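Local coordinates for putative non-ribosomal peptide synthetase (Actinomadura parvosata subsp. kistnae, PDB 6M7L), which carries a condensation-type domain and probably serves in non-ribosomal peptide assembly, at residues 77-82 and 86-91; 127-132 and 150-155; 70-75 and 158-163. All coordinates share one frame; numbering follows the deposited sequence.

Contact 1. Residues 77-82 and 86-91; sequences TRFPGS and VRQEIL
Thr77 and Arg78 run antiparallel to Glu89 and Ile90: Arg78 and Glu89 make a hydrogen-bonded pair, each amide reaching the other's carbonyl, Thr77 faces Ile90 as a non-hydrogen-bonded pair, and beyond the strands Arg87 N meets Pro80 O at 2.9 Å. The side chains of Arg78 and Glu89 lie alongside, pointing the same way, in a side-on salt bridge. Arg78 NE is 3.0 Å from Glu89 OE1, and Arg78 NH2 is 3.2 Å from Glu89 OE2 while also bonding OE1. The carboxylate sits at the guanidinium edge, but the two planes are turned 39° apart, so both nitrogens approach OE1 from above the same carboxylate face. Glu89 gets there with CG anti to the backbone N (chi1 180°) and an extended chain. The methyls of Leu91 lie over one face of the guanidinium, off toward its rim. In this short two-stranded beta hairpin of the condensation-type domain, Thr77, Phe79 and Gln88 are buried against the body of the domain. Phe79 and Gln88 run side by side, and it is Gln88 CG, not its amide, that touches the ring, 3.6 Å from Phe79 CE2; helices 26-34 and 187-196 pack against these residues. A leucine in place of Arg78 would probably leave the Glu89 carboxylate without its positive mate. Thr77 CG2 also leans on Gln88 CG at 3.6 Å; its OG1 touches Ile90 CG1 while hydrogen-bonding to Glu73 O.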
loop_
_atom_site.group_PDB
_atom_site.type_symbol
_atom_site.label_atom_id
_atom_site.label_comp_id
_atom_site.label_asym_id
_atom_site.label_seq_id
_atom_site.Cartn_x
_atom_site.Cartn_y
_atom_site.Cartn_z
ATOM N N THR A 77 -4.052 22.425 14.597
ATOM C CA THR A 77 -4.385 22.553 16.007
ATOM C C THR A 77 -3.192 23.108 16.776
ATOM O O THR A 77 -2.047 22.724 16.525
ATOM C CB THR A 77 -4.799 21.197 16.588
ATOM O OG1 THR A 77 -6.006 20.754 15.956
ATOM C CG2 THR A 77 -5.028 21.291 18.087
ATOM N N ARG A 78 -3.466 24.016 17.706
ATOM C CA ARG A 78 -2.446 24.589 18.568
ATOM C C ARG A 78 -2.706 24.182 20.012
ATOM O O ARG A 78 -3.833 23.852 20.391
ATOM C CB ARG A 78 -2.417 26.113 18.439
ATOM C CG ARG A 78 -1.029 26.680 18.257
ATOM C CD ARG A 78 -1.075 27.936 17.413
ATOM N NE ARG A 78 -2.192 28.793 17.789
ATOM C CZ ARG A 78 -2.273 30.084 17.493
ATOM N NH1 ARG A 78 -1.292 30.673 16.822
ATOM N NH2 ARG A 78 -3.330 30.788 17.876
ATOM N N PHE A 79 -1.646 24.207 20.822
ATOM C CA PHE A 79 -1.682 23.667 22.182
ATOM C C PHE A 79 -1.220 24.708 23.192
ATOM O O PHE A 79 -0.102 24.624 23.720
ATOM C CB PHE A 79 -0.829 22.402 22.285
ATOM C CG PHE A 79 -1.193 21.350 21.285
ATOM C CD1 PHE A 79 -0.557 21.297 20.057
ATOM C CD2 PHE A 79 -2.182 20.423 21.568
ATOM C CE1 PHE A 79 -0.896 20.332 19.129
ATOM C CE2 PHE A 79 -2.524 19.454 20.645
ATOM C CZ PHE A 79 -1.879 19.408 19.424
ATOM N N PRO A 80 -2.059 25.691 23.499
ATOM C CA PRO A 80 -1.730 26.636 24.567
ATOM C C PRO A 80 -2.129 26.087 25.930
ATOM O O PRO A 80 -2.988 25.210 26.058
ATOM C CB PRO A 80 -2.558 27.872 24.202
ATOM C CG PRO A 80 -3.771 27.297 23.547
ATOM C CD PRO A 80 -3.338 26.027 22.847
ATOM N N GLY A 81 -1.476 26.610 26.954
ATOM C CA GLY A 81 -1.741 26.190 28.314
ATOM C C GLY A 81 -0.483 26.294 29.153
ATOM O O GLY A 81 0.428 27.052 28.835
ATOM N N SER A 82 -0.454 25.510 30.227
ATOM C CA SER A 82 0.648 25.557 31.178
ATOM C C SER A 82 0.864 24.165 31.759
ATOM O O SER A 82 0.313 23.173 31.270
ATOM C CB SER A 82 0.373 26.596 32.272
ATOM O OG SER A 82 1.354 26.524 33.293
ATOM N N VAL A 86 -3.442 21.826 29.419
ATOM C CA VAL A 86 -3.174 22.101 28.012
ATOM C C VAL A 86 -4.485 21.994 27.244
ATOM O O VAL A 86 -5.313 21.121 27.527
ATOM C CB VAL A 86 -2.117 21.138 27.429
ATOM C CG1 VAL A 86 -1.799 21.497 25.982
ATOM C CG2 VAL A 86 -0.854 21.160 28.273
ATOM N N ARG A 87 -4.669 22.883 26.271
ATOM C CA ARG A 87 -5.902 22.988 25.505
ATOM C C ARG A 87 -5.617 22.792 24.019
ATOM O O ARG A 87 -4.545 23.153 23.526
ATOM C CB ARG A 87 -6.573 24.350 25.754
ATOM C CG ARG A 87 -7.710 24.702 24.810
ATOM C CD ARG A 87 -8.253 26.093 25.096
ATOM N NE ARG A 87 -8.761 26.730 23.885
ATOM C CZ ARG A 87 -8.128 27.698 23.230
ATOM N NH1 ARG A 87 -6.963 28.150 23.675
ATOM N NH2 ARG A 87 -8.663 28.219 22.133
ATOM N N GLN A 88 -6.585 22.205 23.313
ATOM C CA GLN A 88 -6.502 22.007 21.867
ATOM C C GLN A 88 -7.202 23.168 21.166
ATOM O O GLN A 88 -8.434 23.248 21.166
ATOM C CB GLN A 88 -7.130 20.673 21.469
ATOM C CG GLN A 88 -6.140 19.593 21.053
ATOM C CD GLN A 88 -6.821 18.274 20.724
ATOM O OE1 GLN A 88 -6.513 17.634 19.719
ATOM N NE2 GLN A 88 -7.748 17.859 21.578
ATOM N N GLU A 89 -6.420 24.064 20.565
ATOM C CA GLU A 89 -6.950 25.213 19.835
ATOM C C GLU A 89 -6.863 24.923 18.339
ATOM O O GLU A 89 -5.768 24.909 17.766
ATOM C CB GLU A 89 -6.181 26.485 20.187
ATOM C CG GLU A 89 -6.675 27.728 19.459
ATOM C CD GLU A 89 -5.681 28.873 19.512
ATOM O OE1 GLU A 89 -4.486 28.616 19.768
ATOM O OE2 GLU A 89 -6.095 30.032 19.295
ATOM N N ILE A 90 -8.013 24.707 17.706
ATOM C CA ILE A 90 -8.067 24.366 16.288
ATOM C C ILE A 90 -8.211 25.644 15.471
ATOM O O ILE A 90 -9.197 26.375 15.613
ATOM C CB ILE A 90 -9.218 23.394 15.989
ATOM C CG1 ILE A 90 -9.106 22.140 16.855
ATOM C CG2 ILE A 90 -9.220 23.018 14.514
ATOM C CD1 ILE A 90 -10.130 21.079 16.515
ATOM N N LEU A 91 -7.236 25.905 14.608
ATOM C CA LEU A 91 -7.276 27.041 13.703
ATOM C C LEU A 91 -7.966 26.654 12.397
ATOM O O LEU A 91 -8.244 25.483 12.132
ATOM C CB LEU A 91 -5.862 27.549 13.423
ATOM C CG LEU A 91 -4.932 27.759 14.615
ATOM C CD1 LEU A 91 -3.583 28.282 14.147
ATOM C CD2 LEU A 91 -5.560 28.703 15.622
#

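Contact 2. Residues 127-132 and 150-155; sequences EVPWRA and RIAADE
Pro129 meets Ala152 and Ile151 through carbon atoms alone, in a small buried contact. Pro129 CG lies 3.4 Å from Ala152 CB, and Pro129 CB is 3.8 Å from the same methyl, so the CB-CG side of the ring bears on this one methyl. Ile151 adds its branch methyl, CG2 standing 4.1 Å from Pro129 CB. With CG1 anti to the backbone N (chi1 -163°), the longer arm of Ile151 leads elsewhere, its CD1 reaching the Phe79 ring, and CG2 is the branch left to meet the proline. Met31 and Trp32 of helix 26-34 pack on Ile151 as well.

The polar bonds run to neighbours, and His149 serves both segments: its backbone bonds Pro129, which, having no N-H, must be the acceptor, and its ND1 bonds Ile151 N. Arg131 pairs with the Val147 backbone, and Ile151 O receives Gln28 NE2. Farther along, Asp154 takes the N-cap position of helix 155-172, and its OD1 bonds Ser157 OG and forms a salt bridge with Arg301.

Pro129 thus packs against the loop that starts at His149. That loop reads His-Arg-x-x-x-Asp-Glu, a variant of the His-His-x-x-x-Asp-Gly signature of condensation domains, in which Arg150 stands where the second histidine would be and Glu155 where the glycine would be, so ordinary condensation activity cannot be assumed for this signature loop.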
loop_
_atom_site.group_PDB
_atom_site.type_symbol
_atom_site.label_atom_id
_atom_site.label_comp_id
_atom_site.label_asym_id
_atom_site.label_seq_id
_atom_site.Cartn_x
_atom_site.Cartn_y
_atom_site.Cartn_z
ATOM N N GLU A 127 2.190 27.549 17.463
ATOM C CA GLU A 127 2.547 27.023 16.153
ATOM C C GLU A 127 1.730 25.774 15.870
ATOM O O GLU A 127 1.433 24.991 16.777
ATOM C CB GLU A 127 4.036 26.677 16.058
ATOM C CG GLU A 127 4.951 27.835 15.729
ATOM C CD GLU A 127 6.408 27.421 15.757
ATOM O OE1 GLU A 127 6.682 26.234 16.044
ATOM O OE2 GLU A 127 7.279 28.278 15.497
ATOM N N VAL A 128 1.382 25.587 14.601
ATOM C CA VAL A 128 0.763 24.337 14.165
ATOM C C VAL A 128 1.825 23.249 14.271
ATOM O O VAL A 128 3.023 23.537 14.130
ATOM C CB VAL A 128 0.184 24.449 12.746
ATOM C CG1 VAL A 128 -0.869 25.538 12.701
ATOM C CG2 VAL A 128 1.283 24.710 11.725
ATOM N N PRO A 129 1.443 22.003 14.521
ATOM C CA PRO A 129 2.442 20.985 14.875
ATOM C C PRO A 129 3.098 20.311 13.680
ATOM O O PRO A 129 3.493 19.144 13.772
ATOM C CB PRO A 129 1.627 19.986 15.700
ATOM C CG PRO A 129 0.256 20.080 15.113
ATOM C CD PRO A 129 0.067 21.491 14.635
ATOM N N TRP A 130 3.228 21.017 12.560
ATOM C CA TRP A 130 3.986 20.472 11.443
ATOM C C TRP A 130 4.469 21.610 10.558
ATOM O O TRP A 130 3.973 22.737 10.632
ATOM C CB TRP A 130 3.168 19.453 10.638
ATOM C CG TRP A 130 2.045 20.022 9.828
ATOM C CD1 TRP A 130 1.107 20.923 10.239
ATOM C CD2 TRP A 130 1.724 19.699 8.470
ATOM N NE1 TRP A 130 0.231 21.194 9.215
ATOM C CE2 TRP A 130 0.588 20.454 8.120
ATOM C CE3 TRP A 130 2.293 18.851 7.515
ATOM C CZ2 TRP A 130 0.004 20.380 6.856
ATOM C CZ3 TRP A 130 1.717 18.784 6.261
ATOM C CH2 TRP A 130 0.585 19.543 5.943
ATOM N N ARG A 131 5.458 21.296 9.726
ATOM C CA ARG A 131 6.070 22.272 8.838
ATOM C C ARG A 131 6.764 21.528 7.706
ATOM O O ARG A 131 6.997 20.319 7.783
ATOM C CB ARG A 131 7.057 23.168 9.588
ATOM C CG ARG A 131 8.024 22.395 10.458
ATOM C CD ARG A 131 9.160 23.263 10.966
ATOM N NE ARG A 131 10.318 22.438 11.289
ATOM C CZ ARG A 131 10.655 22.052 12.514
ATOM N NH1 ARG A 131 9.935 22.433 13.560
ATOM N NH2 ARG A 131 11.723 21.287 12.687
ATOM N N ALA A 132 7.093 22.268 6.652
ATOM C CA ALA A 132 7.690 21.701 5.454
ATOM C C ALA A 132 8.906 22.518 5.042
ATOM O O ALA A 132 8.893 23.750 5.119
ATOM C CB ALA A 132 6.682 21.649 4.300
ATOM N N ARG A 150 5.072 14.662 17.298
ATOM C CA ARG A 150 4.357 13.440 17.654
ATOM C C ARG A 150 3.128 13.700 18.515
ATOM O O ARG A 150 2.395 12.752 18.818
ATOM C CB ARG A 150 5.298 12.463 18.360
ATOM C CG ARG A 150 6.498 12.048 17.523
ATOM C CD ARG A 150 7.321 10.973 18.217
ATOM N NE ARG A 150 7.371 9.745 17.428
ATOM C CZ ARG A 150 8.322 9.465 16.542
ATOM N NH1 ARG A 150 8.285 8.325 15.866
ATOM N NH2 ARG A 150 9.310 10.322 16.336
ATOM N N ILE A 151 2.888 14.953 18.916
ATOM C CA ILE A 151 1.627 15.308 19.553
ATOM C C ILE A 151 0.488 15.289 18.546
ATOM O O ILE A 151 -0.684 15.240 18.933
ATOM C CB ILE A 151 1.744 16.691 20.225
ATOM C CG1 ILE A 151 0.620 16.905 21.240
ATOM C CG2 ILE A 151 1.722 17.795 19.180
ATOM C CD1 ILE A 151 0.702 18.231 21.965
ATOM N N ALA A 152 0.808 15.314 17.251
ATOM C CA ALA A 152 -0.192 15.354 16.200
ATOM C C ALA A 152 -0.115 14.195 15.223
ATOM O O ALA A 152 -1.099 13.944 14.521
ATOM C CB ALA A 152 -0.080 16.659 15.402
ATOM N N ALA A 153 1.008 13.486 15.155
ATOM C CA ALA A 153 1.209 12.475 14.127
ATOM C C ALA A 153 2.030 11.330 14.696
ATOM O O ALA A 153 3.042 11.563 15.366
ATOM C CB ALA A 153 1.907 13.079 12.903
ATOM N N ASP A 154 1.595 10.101 14.433
ATOM C CA ASP A 154 2.338 8.918 14.832
ATOM C C ASP A 154 3.122 8.386 13.631
ATOM O O ASP A 154 3.235 9.048 12.594
ATOM C CB ASP A 154 1.394 7.869 15.430
ATOM C CG ASP A 154 0.319 7.405 14.457
ATOM O OD1 ASP A 154 0.270 7.907 13.314
ATOM O OD2 ASP A 154 -0.486 6.529 14.842
ATOM N N GLU A 155 3.680 7.180 13.769
ATOM C CA GLU A 155 4.439 6.590 12.671
ATOM C C GLU A 155 3.550 6.372 11.452
ATOM O O GLU A 155 3.915 6.736 10.327
ATOM C CB GLU A 155 5.076 5.274 13.117
ATOM C CG GLU A 155 6.318 4.880 12.323
ATOM C CD GLU A 155 6.644 3.397 12.427
ATOM O OE1 GLU A 155 5.975 2.590 11.746
ATOM O OE2 GLU A 155 7.565 3.038 13.194
#

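Contact 3. Residues 70-75 and 158-163; sequences GRHEIL and VDVLVR
Leu75 and Leu161 reach toward each other tip to tip, Leu75 CD1 lying 4.0 Å from Leu161 CD2, and this is one of two buried pairs that form the packed part of the contact. Both leucines also touch Trp130 and Val68, so the two methyls meet within a larger apolar cluster between the helices and the sheet. The backbones stay well apart, the nearest CA atoms being those of His72 and Leu161 at 9.5 Å, and the gap is spanned by side chains. Leu75 is presented by a short 3-10 turn, in which its N bonds back to His72 O at 3.0 Å.

His72 and Val160 are the second pair. The CG of His72 stands anti to the carbonyl carbon (chi1 -56°), which sends the imidazole toward helix 155-172, where CE1 comes 3.9 Å from Val160 CG1. The two side chains cross obliquely. The ring's polar end is held by Asp164 of the same helix, whose OD2 bonds His72 NE2 and also forms a salt bridge with Arg71 NE; one carboxylate oxygen therefore ties down two successive residues at the end of helix 58-71.

The looser side is charged and partly exposed. Arg71, Asp159 and Arg163 lie there without touching across the two segments, and Asp159 OD1 turns to Trp389 NE1.

Val158 and Val162 set helix 155-172 on strand 45-53. Two helices laid on one face of a mixed beta sheet in this way belong to the chloramphenicol acetyltransferase-like fold on which condensation domains are built.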
loop_
_atom_site.group_PDB
_atom_site.type_symbol
_atom_site.label_atom_id
_atom_site.label_comp_id
_atom_site.label_asym_id
_atom_site.label_seq_id
_atom_site.Cartn_x
_atom_site.Cartn_y
_atom_site.Cartn_z
ATOM N N GLY A 70 -6.087 21.535 6.101
ATOM C CA GLY A 70 -7.530 21.682 6.143
ATOM C C GLY A 70 -8.252 20.361 6.307
ATOM O O GLY A 70 -9.320 20.304 6.923
ATOM N N ARG A 71 -7.677 19.282 5.775
ATOM C CA ARG A 71 -8.318 17.975 5.857
ATOM C C ARG A 71 -8.223 17.394 7.263
ATOM O O ARG A 71 -9.167 16.755 7.741
ATOM C CB ARG A 71 -7.687 17.030 4.833
ATOM C CG ARG A 71 -8.115 15.579 4.941
ATOM C CD ARG A 71 -7.568 14.788 3.762
ATOM N NE ARG A 71 -7.842 13.358 3.867
ATOM C CZ ARG A 71 -8.959 12.777 3.442
ATOM N NH1 ARG A 71 -9.118 11.468 3.579
ATOM N NH2 ARG A 71 -9.922 13.506 2.895
ATOM N N HIS A 72 -7.094 17.604 7.939
ATOM C CA HIS A 72 -6.867 17.095 9.287
ATOM C C HIS A 72 -6.796 18.279 10.241
ATOM O O HIS A 72 -5.808 19.020 10.242
ATOM C CB HIS A 72 -5.583 16.269 9.356
ATOM C CG HIS A 72 -5.540 15.132 8.384
ATOM N ND1 HIS A 72 -5.957 13.860 8.707
ATOM C CD2 HIS A 72 -5.120 15.077 7.097
ATOM C CE1 HIS A 72 -5.801 13.069 7.660
ATOM N NE2 HIS A 72 -5.295 13.782 6.670
ATOM N N GLU A 73 -7.842 18.452 11.057
ATOM C CA GLU A 73 -7.861 19.552 12.017
ATOM C C GLU A 73 -6.639 19.532 12.926
ATOM O O GLU A 73 -6.132 20.595 13.304
ATOM C CB GLU A 73 -9.135 19.495 12.861
ATOM C CG GLU A 73 -10.403 19.870 12.118
ATOM C CD GLU A 73 -11.654 19.625 12.941
ATOM O OE1 GLU A 73 -11.593 18.821 13.897
ATOM O OE2 GLU A 73 -12.697 20.239 12.635
ATOM N N ILE A 74 -6.147 18.341 13.274
ATOM C CA ILE A 74 -5.045 18.246 14.226
ATOM C C ILE A 74 -3.783 18.901 13.678
ATOM O O ILE A 74 -2.953 19.402 14.446
ATOM C CB ILE A 74 -4.805 16.773 14.610
ATOM C CG1 ILE A 74 -3.791 16.681 15.750
ATOM C CG2 ILE A 74 -4.349 15.960 13.402
ATOM C CD1 ILE A 74 -3.729 15.324 16.366
ATOM N N LEU A 75 -3.620 18.929 12.353
ATOM C CA LEU A 75 -2.451 19.582 11.777
ATOM C C LEU A 75 -2.547 21.100 11.843
ATOM O O LEU A 75 -1.516 21.777 11.753
ATOM C CB LEU A 75 -2.247 19.127 10.332
ATOM C CG LEU A 75 -1.829 17.666 10.157
ATOM C CD1 LEU A 75 -1.501 17.379 8.702
ATOM C CD2 LEU A 75 -0.647 17.330 11.053
ATOM N N VAL A 158 2.627 9.298 8.946
ATOM C CA VAL A 158 3.538 9.753 7.898
ATOM C C VAL A 158 3.055 9.265 6.541
ATOM O O VAL A 158 3.018 10.022 5.563
ATOM C CB VAL A 158 4.973 9.282 8.191
ATOM C CG1 VAL A 158 5.865 9.507 6.981
ATOM C CG2 VAL A 158 5.523 10.014 9.398
ATOM N N ASP A 159 2.669 7.989 6.467
ATOM C CA ASP A 159 2.087 7.449 5.243
ATOM C C ASP A 159 0.821 8.206 4.860
ATOM O O ASP A 159 0.639 8.587 3.698
ATOM C CB ASP A 159 1.797 5.958 5.428
ATOM C CG ASP A 159 1.100 5.346 4.235
ATOM O OD1 ASP A 159 1.600 5.504 3.103
ATOM O OD2 ASP A 159 0.053 4.697 4.432
ATOM N N VAL A 160 -0.064 8.439 5.833
ATOM C CA VAL A 160 -1.279 9.209 5.579
ATOM C C VAL A 160 -0.932 10.624 5.134
ATOM O O VAL A 160 -1.566 11.180 4.228
ATOM C CB VAL A 160 -2.175 9.213 6.830
ATOM C CG1 VAL A 160 -3.350 10.166 6.648
ATOM C CG2 VAL A 160 -2.663 7.804 7.133
ATOM N N LEU A 161 0.080 11.225 5.763
ATOM C CA LEU A 161 0.519 12.564 5.385
ATOM C C LEU A 161 0.891 12.621 3.908
ATOM O O LEU A 161 0.381 13.460 3.156
ATOM C CB LEU A 161 1.711 12.977 6.250
ATOM C CG LEU A 161 1.716 14.355 6.910
ATOM C CD1 LEU A 161 1.138 15.396 5.970
ATOM C CD2 LEU A 161 0.965 14.326 8.232
ATOM N N VAL A 162 1.780 11.724 3.475
ATOM C CA VAL A 162 2.291 11.769 2.108
ATOM C C VAL A 162 1.191 11.439 1.106
ATOM O O VAL A 162 1.070 12.089 0.060
ATOM C CB VAL A 162 3.492 10.817 1.964
ATOM C CG1 VAL A 162 4.041 10.867 0.550
ATOM C CG2 VAL A 162 4.572 11.171 2.977
ATOM N N ARG A 163 0.374 10.426 1.404
ATOM C CA ARG A 163 -0.701 10.053 0.492
ATOM C C ARG A 163 -1.697 11.194 0.312
ATOM O O ARG A 163 -2.121 11.486 -0.813
ATOM C CB ARG A 163 -1.401 8.794 1.000
ATOM C CG ARG A 163 -0.759 7.490 0.537
ATOM C CD ARG A 163 -1.151 6.346 1.452
ATOM N NE ARG A 163 -2.463 6.572 2.052
ATOM C CZ ARG A 163 -2.853 6.055 3.212
ATOM N NH1 ARG A 163 -2.031 5.278 3.904
ATOM N NH2 ARG A 163 -4.064 6.317 3.686
#

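In the fold
From the N terminus, helix 58-71 and the turn after it supply the first half of contact 3, whose partner comes only at 158-163, so this contact closes the longest loop. Everything else falls within it. Contact 1 comes first, a local hairpin that is complete by residue 91; contact 2 then opens at 127 and closes after the strand pair 130-136 and 141-149. These two are in series and do not cross. In space, Phe79 joins contact 1 to contact 2, and the carbonyl of Leu75 joins contact 3 to contact 2 at Pro129. Together they tie the hairpin, the strand ends with the signature loop, and helices 58-71 and 155-172 into one side of the domain.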